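Local coordinates for flagellar brake protein YcgR (Klebsiella pneumoniae, PDB 5KEC) that binds cyclic di-GMP and probably acts as the transcriptional activator MrkH, switching on type 3 fimbriae genes in biofilm formation, at residues K75-A80 with R109-R114; I65-H70 with Y96-P101; E29-I32 with T37-I40. All coordinates share one frame; numbering follows the deposited sequence.

Contact 1 (K75-A80 with R109-R114); sequences KIEFNA and RRRDPR
Glu77 OE2 meets Arg111 NH1 at 3.1 Å, the salt bridge that joins strand residues 75-80 to the loop 109-114, while within that loop both carboxylate oxygens of Asp112 are each gripped by two donors. The Glu77 and Arg111 side chains cross nearly at a right angle, with carboxylate and guanidinium planes 81° apart, so the charges pair without a flat two-bond grip. The bend at chi2 brings Arg111 CD to 3.1 Å from Glu77 OE1, and a second bend at chi3 turns the guanidinium so that NH1 meets OE2. At Asp112, Arg114 binds side-on in its own guanidinium plane: NE reaches OD1 at 3.0 Å and NH2 reaches OD2, also at 3.0 Å. The backbone N of Arg114 takes the anti lone pair of the same OD1, which makes an Asx turn. Arg110 NH2 comes to Asp112 OD2 at 2.9 Å from the anti side, tilted out of the carboxylate plane. Asp112 thus holds together Arg110 and Arg114, the two ends of an RxxxR motif of PilZ proteins; Arg109, Arg110, Arg111 and Arg114 all bind cyclic di-GMP, which is absent here. Lys75 CG comes only loosely near Arg109, and its NZ is hydrogen-bonded to His70 ND1. Strand 74-87 lies between strands 64-71 and 104-107 here, and Phe33 of strand 29-34 packs against Arg110, Asp112, Pro113 and Arg114.

Contact 2 (I65-H70 with Y96-P101); sequences IRFLLH and YAFSLP
Phe67 drives the edge of its ring into the face of Phe98, a T-shaped stack inside the curled antiparallel sheet of the YcgR-like N-terminal domain. Strands 64-71 and 94-99 are not hydrogen-bonded to each other: both pair with strand 74-87, and the sheet bends round until side chains from the two meet across its interior, with the CA atoms of Ile65 and Phe98, the nearest pair at that end, still 9.1 Å apart. The ring planes of Phe67 and Phe98 stand at 80°, and their centroids are 4.9 Å apart. Phe67 CZ is the atom that does the touching. It hangs 3.6 Å above the plane of the Phe98 ring, over its centre, so all six carbons of that ring lie at similar distances from it. Each phenylalanine has CG anti to its own carbonyl carbon (chi1 -66° for Phe67 and -69° for Phe98), and from their separate strands the two rings converge on the same interior region. The cluster is wider than this pair. Phe78 lies nearly parallel to Phe67, whereas Phe51 offers an edge-to-face partner to Phe67 and a nearly parallel one to Phe98. Ile30 and Ile32 of strand 29-34 also touch Phe67, and Ile53 of strand 50-55 touches Phe98, so three further strands contribute to one aromatic and aliphatic core on the interior face of this sheet. Ile65, two residues before Phe67 and on the same side of its strand, adds an aliphatic contact: its side chain crosses that of Phe98 at about a right angle, and Ile65 CG1 lies 3.9 Å from Phe98 CE1, the carbon that Phe67 CZ approaches most closely.

Contact 3 (E29-I32 with T37-I40); sequences EIEI and TSII
Glu31 and Ile40, and next to them Ile32 and Ile39, are paired across the antiparallel beta hairpin formed by strands 29-34 and 37-46, whose short segments run at 165° to each other with axes 4.7 Å apart. The backbone bonds belong to the hydrogen-bonded pair: Ile32 N donates to Ile39 O at 3.0 Å, and Ile39 N returns a bond to Ile32 O at 3.1 Å. CA-H...O contacts flank this pair, from Glu31 CA to Ile39 O, from Ser38 CA to Ile32 O and from Ile40 CA to Ile30 O. The polar side-chain link lies on the face that carries Glu31. Ser38 OG donates to the anti lone pair of Glu31 OE2 over a short 2.6 Å. Glu31 reaches that hydroxyl with CG anti to the backbone N (chi1 -169°) and an extended chain beyond. The same carboxylate accepts from outside the hairpin as well: OE2 forms a salt bridge with Arg110, and OE1 is hydrogen-bonded to His70. Since both of these residues bind cyclic di-GMP, Glu31 ties the hairpin to the ligand-binding region, and the nearby positive charge would probably favour its ionised form. Apolar contacts occupy both faces. Beside Glu31, Ile40 lays CD1 on the aliphatic part of the glutamate, 3.5 Å from Glu31 CG, and its other branch, CG2, reaches Glu29 CB. On the opposite face, which holds Ile30, Ile32 touches Ile65 of strand 64-71 and Ile53 of strand 50-55. There Ile32 and Ile39 run alongside each other in the same direction, and their methyls Ile32 CD1 and Ile39 CD1 meet at 3.9 Å.

From the N terminus, contact 3 comes first and closes the short hairpin between strands 29-34 and 37-46 before either of the others opens. Contact 2 then starts on strand 64-71 and closes at 96-101, but contact 1 starts inside that span, at 75-80, and ends beyond it, at 109-114, so the two cross. All three reach one curled sheet: strand 64-71 lies between strands 29-34 and 74-87, and strand 74-87 also borders strand 94-99. Contact 2 lies in the sheet's interior, whereas contact 1 fastens the arginine-rich loop to its outside. A polar chain runs from Lys75 of contact 1 through His70 of 65-70 and Glu31 of contact 3 back to Arg110 of contact 1.

Contact 1 (K75-A80 with R109-R114)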
# COMPACT_ATOMS: atom_id res chain seq x y z
N LYS B 75 14.40 8.76 6.29
CA LYS B 75 13.55 7.58 6.18
C LYS B 75 14.10 6.68 5.07
O LYS B 75 14.35 7.14 3.95
CB LYS B 75 12.11 7.98 5.85
CG LYS B 75 11.54 9.12 6.71
CD LYS B 75 11.49 8.74 8.18
CE LYS B 75 10.94 9.89 9.02
NZ LYS B 75 11.18 9.66 10.48
N ILE B 76 14.30 5.41 5.39
CA ILE B 76 14.72 4.44 4.38
C ILE B 76 13.53 3.58 4.01
O ILE B 76 13.09 2.73 4.79
CB ILE B 76 15.85 3.54 4.90
CG1 ILE B 76 16.95 4.38 5.56
CG2 ILE B 76 16.40 2.68 3.78
CD1 ILE B 76 18.01 3.55 6.25
N GLU B 77 12.99 3.79 2.81
CA GLU B 77 11.84 3.00 2.39
C GLU B 77 12.21 1.85 1.46
O GLU B 77 13.15 1.94 0.65
CB GLU B 77 10.75 3.88 1.78
CG GLU B 77 11.08 4.50 0.44
CD GLU B 77 9.95 5.38 -0.05
OE1 GLU B 77 9.77 6.48 0.51
OE2 GLU B 77 9.23 4.97 -0.99
N PHE B 78 11.48 0.75 1.59
CA PHE B 78 11.74 -0.43 0.81
C PHE B 78 10.55 -1.37 0.91
O PHE B 78 9.66 -1.17 1.74
CB PHE B 78 13.01 -1.13 1.30
CG PHE B 78 12.95 -1.57 2.73
CD1 PHE B 78 12.61 -2.87 3.06
CD2 PHE B 78 13.22 -0.67 3.76
CE1 PHE B 78 12.56 -3.28 4.38
CE2 PHE B 78 13.16 -1.07 5.08
CZ PHE B 78 12.83 -2.38 5.39
N ASN B 79 10.53 -2.38 0.05
CA ASN B 79 9.51 -3.41 0.11
C ASN B 79 10.21 -4.73 0.35
O ASN B 79 11.36 -4.90 -0.04
CB ASN B 79 8.72 -3.46 -1.20
CG ASN B 79 7.94 -2.19 -1.45
OD1 ASN B 79 6.79 -2.07 -1.04
ND2 ASN B 79 8.56 -1.23 -2.13
N ALA B 80 9.53 -5.66 0.99
CA ALA B 80 10.11 -6.96 1.25
C ALA B 80 9.02 -8.00 1.43
O ALA B 80 7.97 -7.73 2.01
CB ALA B 80 11.03 -6.92 2.48
N ARG B 109 10.91 12.53 3.14
CA ARG B 109 9.47 12.66 3.24
C ARG B 109 8.81 11.34 3.63
O ARG B 109 9.22 10.27 3.17
CB ARG B 109 8.90 13.16 1.91
CG ARG B 109 7.39 13.16 1.84
CD ARG B 109 6.92 13.40 0.41
NE ARG B 109 5.49 13.19 0.26
CZ ARG B 109 4.91 12.77 -0.86
NH1 ARG B 109 5.65 12.51 -1.93
NH2 ARG B 109 3.60 12.60 -0.91
N ARG B 110 7.81 11.42 4.49
CA ARG B 110 7.03 10.25 4.89
C ARG B 110 5.96 9.97 3.84
O ARG B 110 5.01 10.73 3.70
CB ARG B 110 6.38 10.49 6.25
CG ARG B 110 5.44 9.38 6.66
CD ARG B 110 4.49 9.82 7.77
NE ARG B 110 3.59 8.73 8.10
CZ ARG B 110 3.90 7.75 8.94
NH1 ARG B 110 5.09 7.74 9.53
NH2 ARG B 110 3.03 6.78 9.18
N ARG B 111 6.12 8.89 3.09
CA ARG B 111 5.17 8.56 2.03
C ARG B 111 4.23 7.45 2.46
O ARG B 111 4.34 6.31 2.00
CB ARG B 111 5.90 8.17 0.75
CG ARG B 111 6.65 9.31 0.07
CD ARG B 111 8.15 9.06 0.08
NE ARG B 111 8.79 9.51 -1.15
CZ ARG B 111 8.85 8.79 -2.26
NH1 ARG B 111 8.29 7.59 -2.31
NH2 ARG B 111 9.45 9.28 -3.34
N ASP B 112 3.30 7.78 3.34
CA ASP B 112 2.38 6.79 3.88
C ASP B 112 1.49 6.22 2.78
O ASP B 112 0.66 6.94 2.21
CB ASP B 112 1.54 7.42 5.00
CG ASP B 112 0.90 6.38 5.89
OD1 ASP B 112 0.25 5.45 5.37
OD2 ASP B 112 1.05 6.50 7.13
N PRO B 113 1.67 4.93 2.46
CA PRO B 113 0.93 4.28 1.36
C PRO B 113 -0.56 4.10 1.66
O PRO B 113 -1.32 3.76 0.76
CB PRO B 113 1.61 2.92 1.25
CG PRO B 113 2.14 2.65 2.62
CD PRO B 113 2.58 3.99 3.13
N ARG B 114 -0.96 4.31 2.91
CA ARG B 114 -2.35 4.11 3.31
C ARG B 114 -3.23 5.29 2.90
O ARG B 114 -4.45 5.18 2.86
CB ARG B 114 -2.45 3.88 4.82
CG ARG B 114 -1.62 2.72 5.34
CD ARG B 114 -1.66 2.65 6.86
NE ARG B 114 -1.09 3.85 7.47
CZ ARG B 114 -1.21 4.16 8.76
NH1 ARG B 114 -1.88 3.36 9.58
NH2 ARG B 114 -0.66 5.28 9.23

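Contact 2 (I65-H70 with Y96-P101)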
# COMPACT_ATOMS: atom_id res chain seq x y z
N ILE B 65 5.64 -6.30 1.23
CA ILE B 65 5.17 -5.40 2.28
C ILE B 65 5.99 -4.11 2.31
O ILE B 65 7.21 -4.13 2.13
CB ILE B 65 5.24 -6.09 3.67
CG1 ILE B 65 4.57 -7.47 3.61
CG2 ILE B 65 4.60 -5.23 4.73
CD1 ILE B 65 3.12 -7.42 3.18
N ARG B 66 5.32 -2.98 2.52
CA ARG B 66 5.99 -1.69 2.60
C ARG B 66 6.59 -1.45 3.99
O ARG B 66 5.92 -1.62 5.01
CB ARG B 66 5.03 -0.56 2.23
CG ARG B 66 5.17 -0.07 0.80
CD ARG B 66 6.32 0.93 0.66
NE ARG B 66 5.84 2.30 0.60
CZ ARG B 66 5.34 2.86 -0.51
NH1 ARG B 66 5.27 2.15 -1.62
NH2 ARG B 66 4.92 4.12 -0.49
N PHE B 67 7.86 -1.04 4.01
CA PHE B 67 8.54 -0.71 5.26
C PHE B 67 9.11 0.70 5.22
O PHE B 67 9.40 1.24 4.15
CB PHE B 67 9.69 -1.68 5.53
CG PHE B 67 9.25 -3.08 5.79
CD1 PHE B 67 9.16 -3.57 7.09
CD2 PHE B 67 8.95 -3.94 4.74
CE1 PHE B 67 8.76 -4.87 7.32
CE2 PHE B 67 8.56 -5.23 4.98
CZ PHE B 67 8.46 -5.70 6.27
N LEU B 68 9.31 1.25 6.42
CA LEU B 68 10.00 2.51 6.59
C LEU B 68 10.92 2.38 7.81
O LEU B 68 10.45 2.16 8.92
CB LEU B 68 8.99 3.63 6.80
CG LEU B 68 9.32 5.02 6.26
CD1 LEU B 68 9.69 4.96 4.79
CD2 LEU B 68 8.12 5.94 6.47
N LEU B 69 12.22 2.48 7.59
CA LEU B 69 13.17 2.56 8.69
C LEU B 69 13.40 4.02 9.00
O LEU B 69 13.89 4.77 8.15
CB LEU B 69 14.49 1.89 8.33
CG LEU B 69 14.57 0.39 8.58
CD1 LEU B 69 15.82 -0.17 7.91
CD2 LEU B 69 14.57 0.10 10.08
N HIS B 70 13.04 4.43 10.21
CA HIS B 70 13.15 5.83 10.60
C HIS B 70 14.56 6.12 11.12
O HIS B 70 14.75 6.35 12.32
CB HIS B 70 12.08 6.20 11.63
CG HIS B 70 10.68 6.04 11.13
ND1 HIS B 70 9.97 7.08 10.57
CD2 HIS B 70 9.86 4.96 11.10
CE1 HIS B 70 8.77 6.65 10.22
NE2 HIS B 70 8.68 5.37 10.53
N TYR B 96 8.51 -12.98 12.34
CA TYR B 96 8.44 -12.93 10.89
C TYR B 96 9.83 -12.77 10.29
O TYR B 96 10.62 -11.94 10.75
CB TYR B 96 7.59 -11.74 10.44
CG TYR B 96 6.12 -11.86 10.74
CD1 TYR B 96 5.58 -11.29 11.89
CD2 TYR B 96 5.27 -12.52 9.87
CE1 TYR B 96 4.23 -11.39 12.15
CE2 TYR B 96 3.91 -12.63 10.14
CZ TYR B 96 3.40 -12.05 11.28
OH TYR B 96 2.06 -12.15 11.55
N ALA B 97 10.12 -13.55 9.26
CA ALA B 97 11.35 -13.37 8.51
C ALA B 97 11.04 -12.84 7.12
O ALA B 97 10.21 -13.40 6.40
CB ALA B 97 12.13 -14.67 8.43
N PHE B 98 11.68 -11.73 6.75
CA PHE B 98 11.49 -11.12 5.45
C PHE B 98 12.81 -11.19 4.69
O PHE B 98 13.88 -11.11 5.29
CB PHE B 98 11.07 -9.65 5.60
CG PHE B 98 9.69 -9.46 6.16
CD1 PHE B 98 8.59 -9.35 5.31
CD2 PHE B 98 9.48 -9.37 7.53
CE1 PHE B 98 7.32 -9.17 5.82
CE2 PHE B 98 8.21 -9.19 8.04
CZ PHE B 98 7.13 -9.09 7.18
N SER B 99 12.75 -11.35 3.38
CA SER B 99 13.96 -11.28 2.57
C SER B 99 14.50 -9.87 2.62
O SER B 99 13.73 -8.91 2.60
CB SER B 99 13.67 -11.68 1.12
OG SER B 99 13.63 -13.09 0.97
N LEU B 100 15.82 -9.73 2.68
CA LEU B 100 16.41 -8.40 2.63
C LEU B 100 15.99 -7.74 1.33
O LEU B 100 15.94 -8.39 0.29
CB LEU B 100 17.93 -8.47 2.74
CG LEU B 100 18.52 -8.60 4.15
CD1 LEU B 100 20.02 -8.81 4.08
CD2 LEU B 100 18.18 -7.37 5.00
N PRO B 101 15.68 -6.44 1.39
CA PRO B 101 15.31 -5.72 0.18
C PRO B 101 16.50 -5.65 -0.75
O PRO B 101 17.65 -5.70 -0.30
CB PRO B 101 14.97 -4.32 0.71
CG PRO B 101 15.79 -4.19 1.96
CD PRO B 101 15.79 -5.56 2.57

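Contact 3 (E29-I32 with T37-I40)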
# COMPACT_ATOMS: atom_id res chain seq x y z
N GLU B 29 13.51 2.65 14.76
CA GLU B 29 12.12 2.27 14.60
C GLU B 29 11.87 1.81 13.17
O GLU B 29 12.25 2.49 12.21
CB GLU B 29 11.18 3.43 14.92
CG GLU B 29 11.19 3.86 16.38
CD GLU B 29 12.10 5.05 16.63
OE1 GLU B 29 12.95 5.36 15.77
OE2 GLU B 29 11.94 5.68 17.71
N ILE B 30 11.25 0.65 13.02
CA ILE B 30 10.84 0.20 11.70
C ILE B 30 9.32 0.27 11.62
O ILE B 30 8.62 -0.21 12.52
CB ILE B 30 11.41 -1.20 11.36
CG1 ILE B 30 11.05 -1.62 9.93
CG2 ILE B 30 10.97 -2.25 12.38
CD1 ILE B 30 11.79 -2.86 9.46
N GLU B 31 8.81 0.91 10.58
CA GLU B 31 7.37 1.00 10.38
C GLU B 31 6.91 0.03 9.29
O GLU B 31 7.44 0.05 8.18
CB GLU B 31 6.96 2.42 10.01
CG GLU B 31 5.46 2.65 10.06
CD GLU B 31 5.09 4.12 10.09
OE1 GLU B 31 5.99 4.97 9.92
OE2 GLU B 31 3.90 4.43 10.30
N ILE B 32 5.94 -0.81 9.63
CA ILE B 32 5.42 -1.82 8.71
C ILE B 32 4.00 -1.46 8.32
O ILE B 32 3.13 -1.32 9.18
CB ILE B 32 5.39 -3.20 9.39
CG1 ILE B 32 6.66 -3.41 10.23
CG2 ILE B 32 5.17 -4.30 8.37
CD1 ILE B 32 6.65 -4.70 11.04
N THR B 37 -3.35 -0.71 8.24
CA THR B 37 -2.62 -0.70 9.49
C THR B 37 -1.15 -0.34 9.35
O THR B 37 -0.52 -0.61 8.34
CB THR B 37 -2.74 -2.07 10.18
OG1 THR B 37 -4.12 -2.42 10.31
CG2 THR B 37 -2.08 -2.06 11.55
N SER B 38 -0.62 0.27 10.40
CA SER B 38 0.79 0.58 10.50
C SER B 38 1.23 0.27 11.91
O SER B 38 0.59 0.69 12.88
CB SER B 38 1.04 2.05 10.19
OG SER B 38 2.28 2.48 10.69
N ILE B 39 2.31 -0.50 12.05
CA ILE B 39 2.86 -0.74 13.37
C ILE B 39 4.31 -0.30 13.43
O ILE B 39 5.03 -0.33 12.43
CB ILE B 39 2.72 -2.21 13.81
CG1 ILE B 39 3.84 -3.06 13.23
CG2 ILE B 39 1.36 -2.76 13.40
CD1 ILE B 39 3.74 -4.52 13.59
N ILE B 40 4.74 0.14 14.60
CA ILE B 40 6.13 0.49 14.81
C ILE B 40 6.74 -0.54 15.74
O ILE B 40 6.14 -0.90 16.76
CB ILE B 40 6.28 1.87 15.48
CG1 ILE B 40 5.61 2.95 14.64
CG2 ILE B 40 7.75 2.20 15.70
CD1 ILE B 40 6.32 3.25 13.35